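Local structure of MaoC family protein (Mycobacterium tuberculosis H37Rv, 3KHP) at residues A241-L246 against A252-I257; V274-R277 against A283-R286. The protein probably dehydrates (3R)-hydroxyacyl thioesters, as a member of the MaoC-like hydratase family. One frame throughout, in Å; residues are numbered along the deposited sequence. Where two conformers were deposited one is given.

Interaction 1. Residues A241-L246 against A252-I257; sequences ALVAEL and ANITSI
I254 reaches across from the start of strand 254-261 and sets its side chain against the last turn of helix 231-245, where L242 and V243 receive it, and against L246 just after it. This is the central helix of a hot-dog fold, as expected for a MaoC-like domain, packing on the antiparallel sheet that curls about it. Residues 241-245 and 254-257 run at 143° to each other with their axes 10.0 Å apart, a gap filled by aliphatic branches; no direct hydrogen bond spans it. The CG1 methylene of I254 lies 3.7 Å from V243 CG2, the two side chains crossing at a slant. With chi1 of -50° and chi2 of -59°, the ethyl arm of I254 bends over the helix, and its CD1 comes to rest 3.7 Å from the carbonyl O of L242. L242 O already accepts a bond from L246 N at 3.0 Å, so the methyl lies against a satisfied carbonyl. L246 CB lies 4.3 Å from I254 CD1. Three residues further along the strand, I257 touches the helix more lightly, its CG2 meeting L242 CD1 at 4.2 Å.

V306 of strand 298-308 meets both L242 and I254, while F285 of strand 282-289 touches L242 and I257, so the next two strands of the sheet continue the apolar layer. Between I254 and I257, T255 and S256 both face E307 in a classic beta bulge. N253 ND2 bonds to G247 O, and a water 2.8 Å from L246 O accepts a weak bond from N253 ND2 at 3.3 Å.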
ATOM      1  N   ALA A 241      18.342  -0.013  -0.867  1.00 17.42           N
ATOM      2  CA  ALA A 241      19.639   0.270  -1.472  1.00 17.79           C
ATOM      3  C   ALA A 241      20.746  -0.562  -0.788  1.00 18.35           C
ATOM      4  O   ALA A 241      21.666  -1.035  -1.453  1.00 18.40           O
ATOM      5  CB  ALA A 241      19.946   1.719  -1.426  1.00 16.43           C
ATOM      6  N   LEU A 242      20.642  -0.777   0.518  1.00 18.00           N
ATOM      7  CA  LEU A 242      21.712  -1.480   1.212  1.00 18.43           C
ATOM      8  C   LEU A 242      21.630  -2.978   0.954  1.00 17.98           C
ATOM      9  O   LEU A 242      22.642  -3.629   0.775  1.00 17.80           O
ATOM     10  CB  LEU A 242      21.696  -1.158   2.712  1.00 18.56           C
ATOM     11  CG  LEU A 242      21.873   0.333   3.010  1.00 18.58           C
ATOM     12  CD1 LEU A 242      21.440   0.640   4.449  1.00 19.08           C
ATOM     13  CD2 LEU A 242      23.319   0.844   2.742  1.00 16.86           C
ATOM     14  N   VAL A 243      20.413  -3.510   0.929  1.00 18.38           N
ATOM     15  CA  VAL A 243      20.188  -4.873   0.560  1.00 18.26           C
ATOM     16  C   VAL A 243      20.764  -5.206  -0.818  1.00 19.72           C
ATOM     17  O   VAL A 243      21.391  -6.255  -0.984  1.00 19.81           O
ATOM     18  CB  VAL A 243      18.717  -5.179   0.566  1.00 18.36           C
ATOM     19  CG1 VAL A 243      18.409  -6.512  -0.195  1.00 15.70           C
ATOM     20  CG2 VAL A 243      18.245  -5.237   1.993  1.00 16.55           C
ATOM     21  N   ALA A 244      20.585  -4.307  -1.783  1.00 20.15           N
ATOM     22  CA  ALA A 244      21.117  -4.511  -3.119  1.00 21.47           C
ATOM     23  C   ALA A 244      22.654  -4.452  -3.144  1.00 22.41           C
ATOM     24  O   ALA A 244      23.317  -5.372  -3.636  1.00 22.45           O
ATOM     25  CB  ALA A 244      20.516  -3.488  -4.122  1.00 20.28           C
ATOM     26  N   GLU A 245      23.207  -3.365  -2.644  1.00 23.12           N
ATOM     27  CA  GLU A 245      24.629  -3.098  -2.812  1.00 24.67           C
ATOM     28  C   GLU A 245      25.544  -3.978  -1.950  1.00 24.89           C
ATOM     29  O   GLU A 245      26.570  -4.411  -2.435  1.00 25.17           O
ATOM     30  CB  GLU A 245      24.942  -1.649  -2.472  1.00 24.62           C
ATOM     31  CG  GLU A 245      26.457  -1.372  -2.388  1.00 26.60           C
ATOM     32  CD  GLU A 245      27.176  -1.632  -3.714  1.00 26.70           C
ATOM     33  OE1 GLU A 245      26.517  -1.609  -4.760  1.00 26.75           O
ATOM     34  OE2 GLU A 245      28.397  -1.836  -3.719  1.00 26.43           O
ATOM     35  N   LEU A 246      25.181  -4.156  -0.675  1.00 24.99           N
ATOM     36  CA  LEU A 246      25.976  -4.863   0.339  1.00 25.05           C
ATOM     37  C   LEU A 246      25.468  -6.249   0.619  1.00 24.72           C
ATOM     38  O   LEU A 246      26.234  -7.114   0.990  1.00 24.56           O
ATOM     39  CB  LEU A 246      25.934  -4.110   1.691  1.00 25.40           C
ATOM     40  CG  LEU A 246      26.467  -2.668   1.734  1.00 25.96           C
ATOM     41  CD1 LEU A 246      26.181  -2.000   3.099  1.00 23.43           C
ATOM     42  CD2 LEU A 246      27.970  -2.644   1.368  1.00 22.66           C
ATOM     43  N   ALA A 252      18.143 -11.366   4.092  1.00 26.81           N
ATOM     44  CA  ALA A 252      18.812 -12.046   5.211  1.00 27.17           C
ATOM     45  C   ALA A 252      20.276 -11.633   5.446  1.00 27.48           C
ATOM     46  O   ALA A 252      20.735 -11.730   6.576  1.00 28.19           O
ATOM     47  CB  ALA A 252      18.749 -13.570   5.016  1.00 26.99           C
ATOM     48  N   ASN A 253      20.996 -11.209   4.401  1.00 26.73           N
ATOM     49  CA  ASN A 253      22.378 -10.779   4.556  1.00 26.49           C
ATOM     50  C   ASN A 253      22.583  -9.417   5.200  1.00 26.04           C
ATOM     51  O   ASN A 253      23.730  -9.046   5.421  1.00 24.22           O
ATOM     52  CB  ASN A 253      23.124 -10.764   3.216  1.00 26.12           C
ATOM     53  CG  ASN A 253      23.459 -12.156   2.717  1.00 26.79           C
ATOM     54  OD1 ASN A 253      23.230 -13.170   3.407  1.00 26.19           O
ATOM     55  ND2 ASN A 253      23.992 -12.218   1.500  1.00 24.27           N
ATOM     56  N   ILE A 254      21.509  -8.659   5.446  1.00 25.67           N
ATOM     57  CA  ILE A 254      21.647  -7.432   6.261  1.00 25.98           C
ATOM     58  C   ILE A 254      21.247  -7.713   7.697  1.00 25.50           C
ATOM     59  O   ILE A 254      20.121  -8.096   7.980  1.00 25.64           O
ATOM     60  CB  ILE A 254      20.852  -6.223   5.741  1.00 25.99           C
ATOM     61  CG1 ILE A 254      21.105  -5.983   4.236  1.00 26.09           C
ATOM     62  CG2 ILE A 254      21.268  -4.948   6.517  1.00 26.63           C
ATOM     63  CD1 ILE A 254      22.525  -5.726   3.851  1.00 21.58           C
ATOM     64  N   THR A 255      22.199  -7.522   8.601  1.00 25.24           N
ATOM     65  CA  THR A 255      22.027  -7.851  10.021  1.00 24.75           C
ATOM     66  C   THR A 255      21.491  -6.657  10.839  1.00 23.31           C
ATOM     67  O   THR A 255      20.514  -6.797  11.591  1.00 23.40           O
ATOM     68  CB  THR A 255      23.361  -8.334  10.594  1.00 24.67           C
ATOM     69  OG1 THR A 255      23.739  -9.524   9.894  1.00 27.98           O
ATOM     70  CG2 THR A 255      23.227  -8.683  12.085  1.00 26.98           C
ATOM     71  N   SER A 256      22.120  -5.499  10.700  1.00 21.63           N
ATOM     72  CA  SER A 256      21.670  -4.316  11.423  1.00 21.17           C
ATOM     73  C   SER A 256      21.744  -3.091  10.525  1.00 19.37           C
ATOM     74  O   SER A 256      22.617  -3.028   9.686  1.00 17.32           O
ATOM     75  CB  SER A 256      22.547  -4.076  12.669  1.00 21.35           C
ATOM     76  OG  SER A 256      23.907  -3.799  12.284  1.00 21.79           O
ATOM     77  N   ILE A 257      20.878  -2.113  10.783  1.00 18.36           N
ATOM     78  CA  ILE A 257      20.899  -0.797  10.133  1.00 18.55           C
ATOM     79  C   ILE A 257      20.490   0.285  11.144  1.00 18.72           C
ATOM     80  O   ILE A 257      19.488   0.145  11.817  1.00 18.44           O
ATOM     81  CB  ILE A 257      19.851  -0.695   9.007  1.00 18.75           C
ATOM     82  CG1 ILE A 257      20.018  -1.820   7.978  1.00 18.42           C
ATOM     83  CG2 ILE A 257      19.888   0.691   8.337  1.00 18.04           C
ATOM     84  CD1 ILE A 257      18.765  -2.014   7.072  1.00 17.54           C
TER
HETATM   85  O   HOH W   1      26.292  -9.933   1.200  1.00 29.41           O

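Interaction 2. Residues V274-R277 against A283-R286; sequences VIWR and AVFR
V274 opens a run of paired residues by bonding R286 in both directions: its N donates to R286 O at 2.8 Å, and its O accepts from R286 N at 3.0 Å. The CG2 methyl of V274 lies 3.8 Å from R286 CB, adding an apolar touch beside the paired backbones. The next residue, I275, faces F285 as a non-hydrogen-bonded pair. Here the CA atoms come nearer, and the side chains meet through CG1 of I275 and CB of F285, 4.2 Å apart; a chi1 of 75° then turns the phenyl group away from I275, toward L242 and A238 of helix 231-245.

The two strands, 271-279 and 282-289, form an antiparallel beta hairpin in the sheet of the MaoC-like domain, and its two sides have different neighbours: I275 and F285 look to the helix, W276 and R286 to F181. W276 repeats the pair of hydrogen bonds, its N giving to V284 O at 2.9 Å and its O taking from V284 N. Its indole lies along the hairpin with CE3 3.6 Å from V284 O, which sits at the ring edge and in its plane. At the far end of the benzo ring, W276 CH2 approaches R286 NH2 at 4.0 Å, the ring and guanidinium planes 70° apart. F181 meets both, edge-to-face with the indole and by a cation-pi contact with R286, while R184 O takes the indole N-H. R277 stands opposite A283, whose CB comes 3.2 Å from W276 O, and D187 accepts a hydrogen bond from the backbone N of R277.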
ATOM      1  N   VAL A 274      24.597   6.903  -0.253  1.00 20.16           N
ATOM      2  CA  VAL A 274      26.033   6.839  -0.442  1.00 20.95           C
ATOM      3  C   VAL A 274      26.653   5.979   0.630  1.00 21.25           C
ATOM      4  O   VAL A 274      26.416   6.169   1.810  1.00 20.12           O
ATOM      5  CB  VAL A 274      26.702   8.245  -0.448  1.00 20.92           C
ATOM      6  CG1 VAL A 274      26.500   8.880  -1.786  1.00 21.88           C
ATOM      7  CG2 VAL A 274      26.178   9.148   0.676  1.00 19.30           C
ATOM      8  N   ILE A 275      27.442   5.015   0.195  1.00 22.26           N
ATOM      9  CA  ILE A 275      27.870   3.947   1.055  1.00 23.35           C
ATOM     10  C   ILE A 275      29.404   3.865   1.033  1.00 25.01           C
ATOM     11  O   ILE A 275      30.030   4.152   0.012  1.00 25.04           O
ATOM     12  CB  ILE A 275      27.270   2.622   0.583  1.00 23.10           C
ATOM     13  CG1 ILE A 275      25.730   2.725   0.488  1.00 23.61           C
ATOM     14  CG2 ILE A 275      27.698   1.484   1.505  1.00 22.22           C
ATOM     15  CD1 ILE A 275      25.062   1.503  -0.157  1.00 21.69           C
ATOM     16  N   TRP A 276      29.985   3.475   2.168  1.00 26.26           N
ATOM     17  CA  TRP A 276      31.419   3.271   2.299  1.00 27.33           C
ATOM     18  C   TRP A 276      31.611   1.966   3.001  1.00 28.88           C
ATOM     19  O   TRP A 276      31.158   1.831   4.156  1.00 28.70           O
ATOM     20  CB  TRP A 276      32.064   4.350   3.183  1.00 27.42           C
ATOM     21  CG  TRP A 276      32.154   5.705   2.604  1.00 25.94           C
ATOM     22  CD1 TRP A 276      33.241   6.263   2.010  1.00 26.73           C
ATOM     23  CD2 TRP A 276      31.135   6.702   2.589  1.00 26.29           C
ATOM     24  NE1 TRP A 276      32.959   7.549   1.607  1.00 25.82           N
ATOM     25  CE2 TRP A 276      31.668   7.838   1.951  1.00 25.62           C
ATOM     26  CE3 TRP A 276      29.822   6.748   3.045  1.00 25.56           C
ATOM     27  CZ2 TRP A 276      30.931   8.991   1.760  1.00 26.45           C
ATOM     28  CZ3 TRP A 276      29.102   7.906   2.858  1.00 24.33           C
ATOM     29  CH2 TRP A 276      29.652   9.005   2.227  1.00 24.84           C
ATOM     30  N   ARG A 277      32.265   1.008   2.337  1.00 30.14           N
ATOM     31  CA  ARG A 277      32.668  -0.237   2.990  0.50 31.27           C
ATOM     32  C   ARG A 277      33.850   0.059   3.903  1.00 31.61           C
ATOM     33  O   ARG A 277      34.855   0.619   3.480  1.00 31.97           O
ATOM     34  CB  ARG A 277      33.042  -1.312   1.962  0.50 31.41           C
ATOM     35  CG  ARG A 277      31.843  -1.874   1.228  0.50 32.32           C
ATOM     36  CD  ARG A 277      32.255  -2.836   0.141  0.50 32.82           C
ATOM     37  NE  ARG A 277      31.102  -3.516  -0.443  0.50 33.21           N
ATOM     38  CZ  ARG A 277      30.424  -3.066  -1.493  0.50 34.10           C
ATOM     39  NH1 ARG A 277      30.778  -1.931  -2.090  0.50 34.17           N
ATOM     40  NH2 ARG A 277      29.392  -3.759  -1.952  0.50 34.38           N
ATOM     41  N   ALA A 283      29.654  -1.271   7.185  1.00 26.11           N
ATOM     42  CA  ALA A 283      29.714  -0.123   6.317  1.00 24.83           C
ATOM     43  C   ALA A 283      29.051   1.053   7.000  1.00 23.70           C
ATOM     44  O   ALA A 283      28.347   0.870   7.990  1.00 22.76           O
ATOM     45  CB  ALA A 283      29.021  -0.433   4.993  1.00 24.86           C
ATOM     46  N   VAL A 284      29.262   2.243   6.437  1.00 22.45           N
ATOM     47  CA  VAL A 284      28.585   3.431   6.877  1.00 22.38           C
ATOM     48  C   VAL A 284      27.923   4.071   5.684  1.00 22.39           C
ATOM     49  O   VAL A 284      28.314   3.799   4.552  1.00 23.17           O
ATOM     50  CB  VAL A 284      29.545   4.433   7.599  1.00 22.16           C
ATOM     51  CG1 VAL A 284      30.054   3.821   8.890  1.00 21.79           C
ATOM     52  CG2 VAL A 284      30.711   4.867   6.693  1.00 20.78           C
ATOM     53  N   PHE A 285      26.924   4.913   5.926  1.00 21.37           N
ATOM     54  CA  PHE A 285      26.205   5.550   4.830  1.00 21.11           C
ATOM     55  C   PHE A 285      25.484   6.839   5.173  1.00 21.22           C
ATOM     56  O   PHE A 285      25.255   7.165   6.324  1.00 20.73           O
ATOM     57  CB  PHE A 285      25.191   4.563   4.206  1.00 20.51           C
ATOM     58  CG  PHE A 285      23.963   4.333   5.054  1.00 18.51           C
ATOM     59  CD1 PHE A 285      22.807   5.076   4.836  1.00 17.48           C
ATOM     60  CD2 PHE A 285      23.972   3.411   6.088  1.00 15.57           C
ATOM     61  CE1 PHE A 285      21.665   4.872   5.613  1.00 16.37           C
ATOM     62  CE2 PHE A 285      22.852   3.210   6.869  1.00 16.18           C
ATOM     63  CZ  PHE A 285      21.691   3.939   6.638  1.00 16.72           C
ATOM     64  N   ARG A 286      25.119   7.563   4.128  1.00 22.23           N
ATOM     65  CA  ARG A 286      24.137   8.619   4.220  1.00 23.26           C
ATOM     66  C   ARG A 286      23.153   8.459   3.100  1.00 22.67           C
ATOM     67  O   ARG A 286      23.471   7.879   2.065  1.00 21.45           O
ATOM     68  CB  ARG A 286      24.769   9.989   4.069  1.00 23.64           C
ATOM     69  CG  ARG A 286      25.701  10.355   5.159  1.00 28.46           C
ATOM     70  CD  ARG A 286      26.059  11.860   5.110  1.00 33.07           C
ATOM     71  NE  ARG A 286      27.357  12.063   4.503  1.00 38.19           N
ATOM     72  CZ  ARG A 286      28.512  12.173   5.163  1.00 41.12           C
ATOM     73  NH1 ARG A 286      28.575  12.126   6.489  1.00 41.72           N
ATOM     74  NH2 ARG A 286      29.623  12.336   4.469  1.00 41.17           N
TER

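Both contacts are largely buried, yet they are built differently. Interaction 1 joins helix to strand through aliphatic branches and a single bridging water, whereas interaction 2 joins strand to strand by a ladder of backbone hydrogen bonds. Their centres lie 11 Å apart, and the helix end and the residue after it serve both: L242 CD2 packs against I275 CD1 at 3.4 Å, and L246 CD1 against A283 CB at 3.8 Å. The helix-facing side of the hairpin thus extends the apolar layer of interaction 1. Charge enters where E245 OE2 and, in the conformer given, R277 NH2 form a 2.8 Å salt bridge, while the hairpin's other side carries the W276 indole and the R286 guanidinium.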